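Metallophosphoesterase TT1561-like domain-containing protein (Aquifex aeolicus, PDB 2YVT) is of unknown function but belongs to the calcineurin-like metallophosphoesterase superfamily, whose members typically use metal ions to hydrolyse phosphoester bonds. Local coordinates at residues E71-F82 against P102-A113. Numbering follows the deposited sequence.
Sequences EHYIIETLDKFF and PLKIFLRAAYEA
Phe-82 reaches from helix 65-86 across to helix 103-112; the axes of segments 71-82 and 103-112 cross at -38°. Its CB meets the methyl of Ala-113 at 3.7 Å. With CG anti to the carbonyl carbon (chi1 -74°), the ring leans over the second helix: CG and CD1 still lie against Ala-113 CB, CD2 reaches Ala-109 CB and O, CE2 lies 3.7 Å from Ala-109 CB, and CZ touches Ala-110 CB and Phe-106 CZ. Ala-110 CA makes a CH-pi contact over one face, toward the rim; Phe-81 CD2 lies over the centre of the opposite face. Small alanines suit this place because they let the ring approach the backbone. Were Phe-82 replaced by an alanine, a gap would probably open against Ala-109 and Ala-110, and Phe-106 would lose an aromatic neighbour. Farther along, branched Ile-105 fills a hole among Glu-71, Ile-74, Ile-75 and Leu-78, while Leu-78 CD2 meets the Phe-106 ring at its edge. Val-122 of strand 120-122, at the edge of a six-stranded mixed sheet, touches Phe-82 and Phe-106. At the margin, one water joins Asp-79 OD1 to Ala-109 O; another joins it, weakly, to Glu-112 OE1, a like charge 4.1 Å away. The Glu-112 OE2 salt bridge with Arg-108 NE probably offsets part of that repulsion. Apolar packing thus carries the contact, with polar links mediated by water.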
ATOM      1  N   GLU A  71     -12.456  17.425  -4.734  1.00 15.54           N
ATOM      2  CA  GLU A  71     -11.547  17.068  -5.826  1.00 16.09           C
ATOM      3  C   GLU A  71     -10.304  17.945  -5.898  1.00 15.00           C
ATOM      4  O   GLU A  71      -9.211  17.433  -6.124  1.00 14.55           O
ATOM      5  CB  GLU A  71     -12.269  17.060  -7.178  1.00 18.43           C
ATOM      6  CG  GLU A  71     -13.108  15.824  -7.402  1.00 21.91           C
ATOM      7  CD  GLU A  71     -13.834  15.836  -8.731  1.00 23.76           C
ATOM      8  OE1 GLU A  71     -13.487  16.666  -9.603  1.00 25.72           O
ATOM      9  OE2 GLU A  71     -14.750  15.006  -8.903  1.00 25.35           O
ATOM     10  N   HIS A  72     -10.458  19.259  -5.708  1.00 14.85           N
ATOM     11  CA  HIS A  72      -9.305  20.147  -5.771  1.00 15.48           C
ATOM     12  C   HIS A  72      -8.242  19.766  -4.730  1.00 15.11           C
ATOM     13  O   HIS A  72      -7.051  19.662  -5.067  1.00 14.33           O
ATOM     14  CB  HIS A  72      -9.714  21.617  -5.630  1.00 18.39           C
ATOM     15  CG  HIS A  72      -8.572  22.567  -5.817  1.00 21.98           C
ATOM     16  ND1 HIS A  72      -7.818  23.036  -4.764  1.00 24.37           N
ATOM     17  CD2 HIS A  72      -8.031  23.105  -6.936  1.00 23.94           C
ATOM     18  CE1 HIS A  72      -6.873  23.837  -5.222  1.00 25.00           C
ATOM     19  NE2 HIS A  72      -6.978  23.894  -6.538  1.00 25.68           N
ATOM     20  N   TYR A  73      -8.684  19.541  -3.489  1.00 13.58           N
ATOM     21  CA  TYR A  73      -7.803  19.089  -2.393  1.00 14.30           C
ATOM     22  C   TYR A  73      -7.136  17.749  -2.718  1.00 13.52           C
ATOM     23  O   TYR A  73      -5.923  17.589  -2.538  1.00 13.50           O
ATOM     24  CB  TYR A  73      -8.571  19.009  -1.057  1.00 16.02           C
ATOM     25  CG  TYR A  73      -8.191  17.827  -0.165  1.00 16.39           C
ATOM     26  CD1 TYR A  73      -6.995  17.822   0.557  1.00 15.87           C
ATOM     27  CD2 TYR A  73      -9.039  16.719  -0.044  1.00 16.64           C
ATOM     28  CE1 TYR A  73      -6.642  16.740   1.369  1.00 17.10           C
ATOM     29  CE2 TYR A  73      -8.697  15.619   0.770  1.00 16.61           C
ATOM     30  CZ  TYR A  73      -7.500  15.644   1.469  1.00 17.00           C
ATOM     31  OH  TYR A  73      -7.157  14.580   2.278  1.00 17.87           O
ATOM     32  N   ILE A  74      -7.925  16.794  -3.206  1.00 12.38           N
ATOM     33  CA  ILE A  74      -7.403  15.448  -3.498  1.00 12.23           C
ATOM     34  C   ILE A  74      -6.317  15.523  -4.570  1.00 11.68           C
ATOM     35  O   ILE A  74      -5.226  14.965  -4.414  1.00 11.85           O
ATOM     36  CB  ILE A  74      -8.540  14.483  -3.938  1.00 11.65           C
ATOM     37  CG1 ILE A  74      -9.490  14.200  -2.773  1.00 12.15           C
ATOM     38  CG2 ILE A  74      -7.974  13.175  -4.522  1.00 12.39           C
ATOM     39  CD1 ILE A  74     -10.804  13.579  -3.209  1.00 12.11           C
ATOM     40  N   ILE A  75      -6.606  16.244  -5.647  1.00 12.02           N
ATOM     41  CA  ILE A  75      -5.653  16.389  -6.749  1.00 12.69           C
ATOM     42  C   ILE A  75      -4.366  17.106  -6.331  1.00 12.96           C
ATOM     43  O   ILE A  75      -3.258  16.649  -6.637  1.00 12.70           O
ATOM     44  CB  ILE A  75      -6.305  17.112  -7.953  1.00 13.06           C
ATOM     45  CG1 ILE A  75      -7.412  16.229  -8.541  1.00 14.29           C
ATOM     46  CG2 ILE A  75      -5.248  17.444  -8.999  1.00 14.33           C
ATOM     47  CD1 ILE A  75      -8.420  16.981  -9.399  1.00 15.00           C
ATOM     48  N   GLU A  76      -4.509  18.228  -5.638  1.00 13.38           N
ATOM     49  CA  GLU A  76      -3.357  19.014  -5.198  1.00 16.55           C
ATOM     50  C   GLU A  76      -2.469  18.187  -4.266  1.00 13.40           C
ATOM     51  O   GLU A  76      -1.235  18.209  -4.364  1.00 13.92           O
ATOM     52  CB  GLU A  76      -3.852  20.278  -4.486  1.00 17.78           C
ATOM     53  CG  GLU A  76      -2.781  21.302  -4.138  1.00 22.71           C
ATOM     54  CD  GLU A  76      -3.368  22.624  -3.635  1.00 22.57           C
ATOM     55  OE1 GLU A  76      -4.541  22.646  -3.206  1.00 26.40           O
ATOM     56  OE2 GLU A  76      -2.652  23.648  -3.676  1.00 28.13           O
ATOM     57  N   THR A  77      -3.107  17.447  -3.361  1.00 12.21           N
ATOM     58  CA  THR A  77      -2.369  16.683  -2.362  1.00 11.01           C
ATOM     59  C   THR A  77      -1.676  15.480  -3.005  1.00 10.03           C
ATOM     60  O   THR A  77      -0.520  15.194  -2.704  1.00 11.34           O
ATOM     61  CB  THR A  77      -3.287  16.253  -1.209  1.00 11.91           C
ATOM     62  OG1 THR A  77      -3.951  17.410  -0.693  1.00 13.20           O
ATOM     63  CG2 THR A  77      -2.489  15.589  -0.082  1.00 13.11           C
ATOM     64  N   LEU A  78      -2.362  14.803  -3.920  1.00 10.62           N
ATOM     65  CA  LEU A  78      -1.725  13.693  -4.643  1.00 10.62           C
ATOM     66  C   LEU A  78      -0.563  14.163  -5.510  1.00 10.53           C
ATOM     67  O   LEU A  78       0.494  13.519  -5.554  1.00 11.23           O
ATOM     68  CB  LEU A  78      -2.745  12.939  -5.494  1.00 10.61           C
ATOM     69  CG  LEU A  78      -3.735  12.059  -4.734  1.00 11.75           C
ATOM     70  CD1 LEU A  78      -4.790  11.518  -5.699  1.00 11.43           C
ATOM     71  CD2 LEU A  78      -3.033  10.930  -3.990  1.00 12.86           C
ATOM     72  N   ASP A  79      -0.744  15.294  -6.190  1.00 10.93           N
ATOM     73  CA  ASP A  79       0.329  15.844  -7.006  1.00 12.03           C
ATOM     74  C   ASP A  79       1.542  16.161  -6.138  1.00 11.62           C
ATOM     75  O   ASP A  79       2.679  15.872  -6.520  1.00 12.85           O
ATOM     76  CB  ASP A  79      -0.146  17.095  -7.745  1.00 13.60           C
ATOM     77  CG  ASP A  79      -1.118  16.787  -8.861  1.00 15.81           C
ATOM     78  OD1 ASP A  79      -1.302  15.603  -9.219  1.00 16.95           O
ATOM     79  OD2 ASP A  79      -1.715  17.756  -9.386  1.00 17.19           O
ATOM     80  N   LYS A  80       1.294  16.723  -4.956  1.00 11.55           N
ATOM     81  CA  LYS A  80       2.377  17.039  -4.023  1.00 10.94           C
ATOM     82  C   LYS A  80       3.071  15.774  -3.534  1.00 10.92           C
ATOM     83  O   LYS A  80       4.301  15.735  -3.420  1.00 11.78           O
ATOM     84  CB  LYS A  80       1.843  17.846  -2.839  1.00 12.46           C
ATOM     85  CG  LYS A  80       2.910  18.348  -1.891  1.00 13.49           C
ATOM     86  CD  LYS A  80       2.249  19.178  -0.817  1.00 16.04           C
ATOM     87  CE  LYS A  80       3.209  19.606   0.270  1.00 18.17           C
ATOM     88  NZ  LYS A  80       2.442  20.364   1.309  1.00 21.26           N
ATOM     89  N   PHE A  81       2.285  14.731  -3.271  1.00 10.55           N
ATOM     90  CA  PHE A  81       2.852  13.448  -2.878  1.00  9.94           C
ATOM     91  C   PHE A  81       3.777  12.894  -3.969  1.00 10.10           C
ATOM     92  O   PHE A  81       4.902  12.498  -3.685  1.00 10.41           O
ATOM     93  CB  PHE A  81       1.743  12.436  -2.569  1.00 10.27           C
ATOM     94  CG  PHE A  81       2.233  11.013  -2.461  1.00  9.77           C
ATOM     95  CD1 PHE A  81       2.824  10.552  -1.294  1.00 10.48           C
ATOM     96  CD2 PHE A  81       2.095  10.133  -3.534  1.00 10.74           C
ATOM     97  CE1 PHE A  81       3.279   9.235  -1.191  1.00  9.95           C
ATOM     98  CE2 PHE A  81       2.544   8.816  -3.440  1.00 11.06           C
ATOM     99  CZ  PHE A  81       3.143   8.369  -2.269  1.00 10.47           C
ATOM    100  N   PHE A  82       3.310  12.855  -5.216  1.00  9.63           N
ATOM    101  CA  PHE A  82       4.163  12.288  -6.253  1.00 10.33           C
ATOM    102  C   PHE A  82       5.428  13.101  -6.464  1.00 10.34           C
ATOM    103  O   PHE A  82       6.505  12.532  -6.641  1.00 10.85           O
ATOM    104  CB  PHE A  82       3.404  12.069  -7.558  1.00 11.08           C
ATOM    105  CG  PHE A  82       2.459  10.910  -7.501  1.00 11.45           C
ATOM    106  CD1 PHE A  82       2.948   9.604  -7.482  1.00 13.35           C
ATOM    107  CD2 PHE A  82       1.087  11.112  -7.440  1.00 11.44           C
ATOM    108  CE1 PHE A  82       2.077   8.512  -7.414  1.00 13.13           C
ATOM    109  CE2 PHE A  82       0.205  10.031  -7.373  1.00 11.58           C
ATOM    110  CZ  PHE A  82       0.703   8.726  -7.358  1.00 12.03           C
ATOM    111  N   PRO A 102     -11.215   9.174  -5.319  1.00  9.34           N
ATOM    112  CA  PRO A 102     -11.574   8.164  -6.321  1.00  9.76           C
ATOM    113  C   PRO A 102     -10.370   7.537  -7.029  1.00  9.69           C
ATOM    114  O   PRO A 102      -9.379   8.226  -7.324  1.00  9.19           O
ATOM    115  CB  PRO A 102     -12.434   8.951  -7.321  1.00 10.22           C
ATOM    116  CG  PRO A 102     -12.944  10.136  -6.530  1.00 10.21           C
ATOM    117  CD  PRO A 102     -11.795  10.491  -5.638  1.00 10.29           C
ATOM    118  N   LEU A 103     -10.460   6.237  -7.305  1.00  9.54           N
ATOM    119  CA  LEU A 103      -9.379   5.562  -8.014  1.00 10.26           C
ATOM    120  C   LEU A 103      -9.027   6.263  -9.324  1.00  9.81           C
ATOM    121  O   LEU A 103      -7.847   6.407  -9.651  1.00 10.21           O
ATOM    122  CB  LEU A 103      -9.704   4.091  -8.274  1.00 10.66           C
ATOM    123  CG  LEU A 103      -8.595   3.274  -8.945  1.00 11.38           C
ATOM    124  CD1 LEU A 103      -7.301   3.243  -8.102  1.00 11.69           C
ATOM    125  CD2 LEU A 103      -9.093   1.867  -9.209  1.00 12.69           C
ATOM    126  N   LYS A 104     -10.043   6.707 -10.061  1.00 10.25           N
ATOM    127  CA  LYS A 104      -9.796   7.363 -11.354  1.00 12.48           C
ATOM    128  C   LYS A 104      -8.930   8.617 -11.196  1.00 11.50           C
ATOM    129  O   LYS A 104      -8.082   8.899 -12.040  1.00 12.80           O
ATOM    130  CB  LYS A 104     -11.112   7.664 -12.086  1.00 13.38           C
ATOM    131  CG  LYS A 104     -11.862   6.375 -12.518  1.00 14.97           C
ATOM    132  CD  LYS A 104     -13.101   6.655 -13.368  1.00 15.50           C
ATOM    133  CE  LYS A 104     -13.798   5.367 -13.817  1.00 16.86           C
ATOM    134  NZ  LYS A 104     -14.363   4.551 -12.698  1.00 19.45           N
ATOM    135  N   ILE A 105      -9.134   9.354 -10.101  1.00 11.05           N
ATOM    136  CA  ILE A 105      -8.340  10.548  -9.812  1.00 10.24           C
ATOM    137  C   ILE A 105      -6.924  10.166  -9.352  1.00  9.63           C
ATOM    138  O   ILE A 105      -5.933  10.780  -9.760  1.00 10.81           O
ATOM    139  CB  ILE A 105      -9.061  11.455  -8.786  1.00 11.27           C
ATOM    140  CG1 ILE A 105     -10.335  12.009  -9.438  1.00 13.15           C
ATOM    141  CG2 ILE A 105      -8.135  12.577  -8.287  1.00 12.33           C
ATOM    142  CD1 ILE A 105     -11.179  12.894  -8.540  1.00 15.25           C
ATOM    143  N   PHE A 106      -6.828   9.138  -8.515  1.00  9.89           N
ATOM    144  CA  PHE A 106      -5.537   8.651  -8.076  1.00 10.19           C
ATOM    145  C   PHE A 106      -4.681   8.208  -9.272  1.00  9.33           C
ATOM    146  O   PHE A 106      -3.503   8.552  -9.364  1.00 10.99           O
ATOM    147  CB  PHE A 106      -5.709   7.488  -7.095  1.00 11.51           C
ATOM    148  CG  PHE A 106      -4.417   6.945  -6.600  1.00 12.70           C
ATOM    149  CD1 PHE A 106      -3.711   7.601  -5.603  1.00 14.73           C
ATOM    150  CD2 PHE A 106      -3.882   5.793  -7.163  1.00 14.55           C
ATOM    151  CE1 PHE A 106      -2.482   7.099  -5.156  1.00 15.71           C
ATOM    152  CE2 PHE A 106      -2.668   5.297  -6.732  1.00 15.43           C
ATOM    153  CZ  PHE A 106      -1.968   5.949  -5.735  1.00 14.62           C
ATOM    154  N   LEU A 107      -5.279   7.454 -10.188  1.00 10.30           N
ATOM    155  CA  LEU A 107      -4.530   6.966 -11.346  1.00 10.43           C
ATOM    156  C   LEU A 107      -4.184   8.080 -12.334  1.00 10.46           C
ATOM    157  O   LEU A 107      -3.135   8.036 -12.969  1.00 10.83           O
ATOM    158  CB  LEU A 107      -5.268   5.821 -12.038  1.00 10.69           C
ATOM    159  CG  LEU A 107      -5.379   4.557 -11.178  1.00 10.25           C
ATOM    160  CD1 LEU A 107      -6.147   3.470 -11.924  1.00 10.78           C
ATOM    161  CD2 LEU A 107      -4.026   4.044 -10.700  1.00 11.12           C
ATOM    162  N   ARG A 108      -5.044   9.091 -12.432  1.00  9.62           N
ATOM    163  CA  ARG A 108      -4.702  10.256 -13.239  1.00  9.89           C
ATOM    164  C   ARG A 108      -3.471  10.968 -12.673  1.00  9.99           C
ATOM    165  O   ARG A 108      -2.584  11.367 -13.426  1.00 10.20           O
ATOM    166  CB  ARG A 108      -5.894  11.207 -13.371  1.00  9.62           C
ATOM    167  CG  ARG A 108      -5.561  12.500 -14.097  1.00  9.77           C
ATOM    168  CD  ARG A 108      -5.250  12.296 -15.571  1.00 10.62           C
ATOM    169  NE  ARG A 108      -4.671  13.516 -16.139  1.00 11.86           N
ATOM    170  CZ  ARG A 108      -4.395  13.689 -17.425  1.00 14.13           C
ATOM    171  NH1 ARG A 108      -4.673  12.739 -18.307  1.00 14.20           N
ATOM    172  NH2 ARG A 108      -3.848  14.830 -17.842  1.00 15.03           N
ATOM    173  N   ALA A 109      -3.411  11.109 -11.350  1.00 10.56           N
ATOM    174  CA  ALA A 109      -2.239  11.697 -10.705  1.00 10.87           C
ATOM    175  C   ALA A 109      -0.986  10.860 -10.967  1.00 11.51           C
ATOM    176  O   ALA A 109       0.077  11.410 -11.264  1.00 13.75           O
ATOM    177  CB  ALA A 109      -2.478  11.879  -9.202  1.00 11.43           C
ATOM    178  N   ALA A 110      -1.124   9.538 -10.888  1.00 11.59           N
ATOM    179  CA  ALA A 110      -0.019   8.625 -11.186  1.00 13.01           C
ATOM    180  C   ALA A 110       0.466   8.815 -12.620  1.00 13.47           C
ATOM    181  O   ALA A 110       1.672   8.936 -12.872  1.00 15.24           O
ATOM    182  CB  ALA A 110      -0.449   7.193 -10.969  1.00 13.25           C
ATOM    183  N   TYR A 111      -0.481   8.871 -13.555  1.00 14.08           N
ATOM    184  CA  TYR A 111      -0.159   9.091 -14.962  1.00 13.14           C
ATOM    185  C   TYR A 111       0.633  10.389 -15.155  1.00 13.67           C
ATOM    186  O   TYR A 111       1.659  10.414 -15.841  1.00 14.46           O
ATOM    187  CB  TYR A 111      -1.441   9.119 -15.792  1.00 14.14           C
ATOM    188  CG  TYR A 111      -1.220   9.527 -17.221  1.00 14.69           C
ATOM    189  CD1 TYR A 111      -0.766   8.599 -18.156  1.00 15.38           C
ATOM    190  CD2 TYR A 111      -1.478  10.827 -17.642  1.00 13.93           C
ATOM    191  CE1 TYR A 111      -0.562   8.953 -19.472  1.00 16.43           C
ATOM    192  CE2 TYR A 111      -1.286  11.194 -18.968  1.00 15.03           C
ATOM    193  CZ  TYR A 111      -0.822  10.252 -19.872  1.00 14.80           C
ATOM    194  OH  TYR A 111      -0.616  10.602 -21.195  1.00 17.64           O
ATOM    195  N   GLU A 112       0.148  11.466 -14.544  1.00 12.41           N
ATOM    196  CA  GLU A 112       0.759  12.795 -14.690  1.00 14.08           C
ATOM    197  C   GLU A 112       2.179  12.860 -14.143  1.00 15.58           C
ATOM    198  O   GLU A 112       2.998  13.673 -14.599  1.00 18.43           O
ATOM    199  CB  GLU A 112      -0.103  13.844 -14.008  1.00 15.34           C
ATOM    200  CG  GLU A 112      -1.405  14.104 -14.734  1.00 16.00           C
ATOM    201  CD  GLU A 112      -2.197  15.229 -14.110  1.00 18.14           C
ATOM    202  OE1 GLU A 112      -1.620  15.997 -13.308  1.00 21.79           O
ATOM    203  OE2 GLU A 112      -3.393  15.360 -14.424  1.00 19.85           O
ATOM    204  N   ALA A 113       2.465  11.987 -13.187  1.00 15.83           N
ATOM    205  CA  ALA A 113       3.767  11.956 -12.532  1.00 16.05           C
ATOM    206  C   ALA A 113       4.843  11.252 -13.359  1.00 16.41           C
ATOM    207  O   ALA A 113       6.026  11.305 -13.008  1.00 16.53           O
ATOM    208  CB  ALA A 113       3.634  11.299 -11.173  1.00 17.21           C
TER
HETATM  209  O   HOH W   1       0.941  13.891 -10.155  1.00 17.89           O
HETATM  210  O   HOH W   2      -3.355  14.922 -10.964  1.00 17.95           O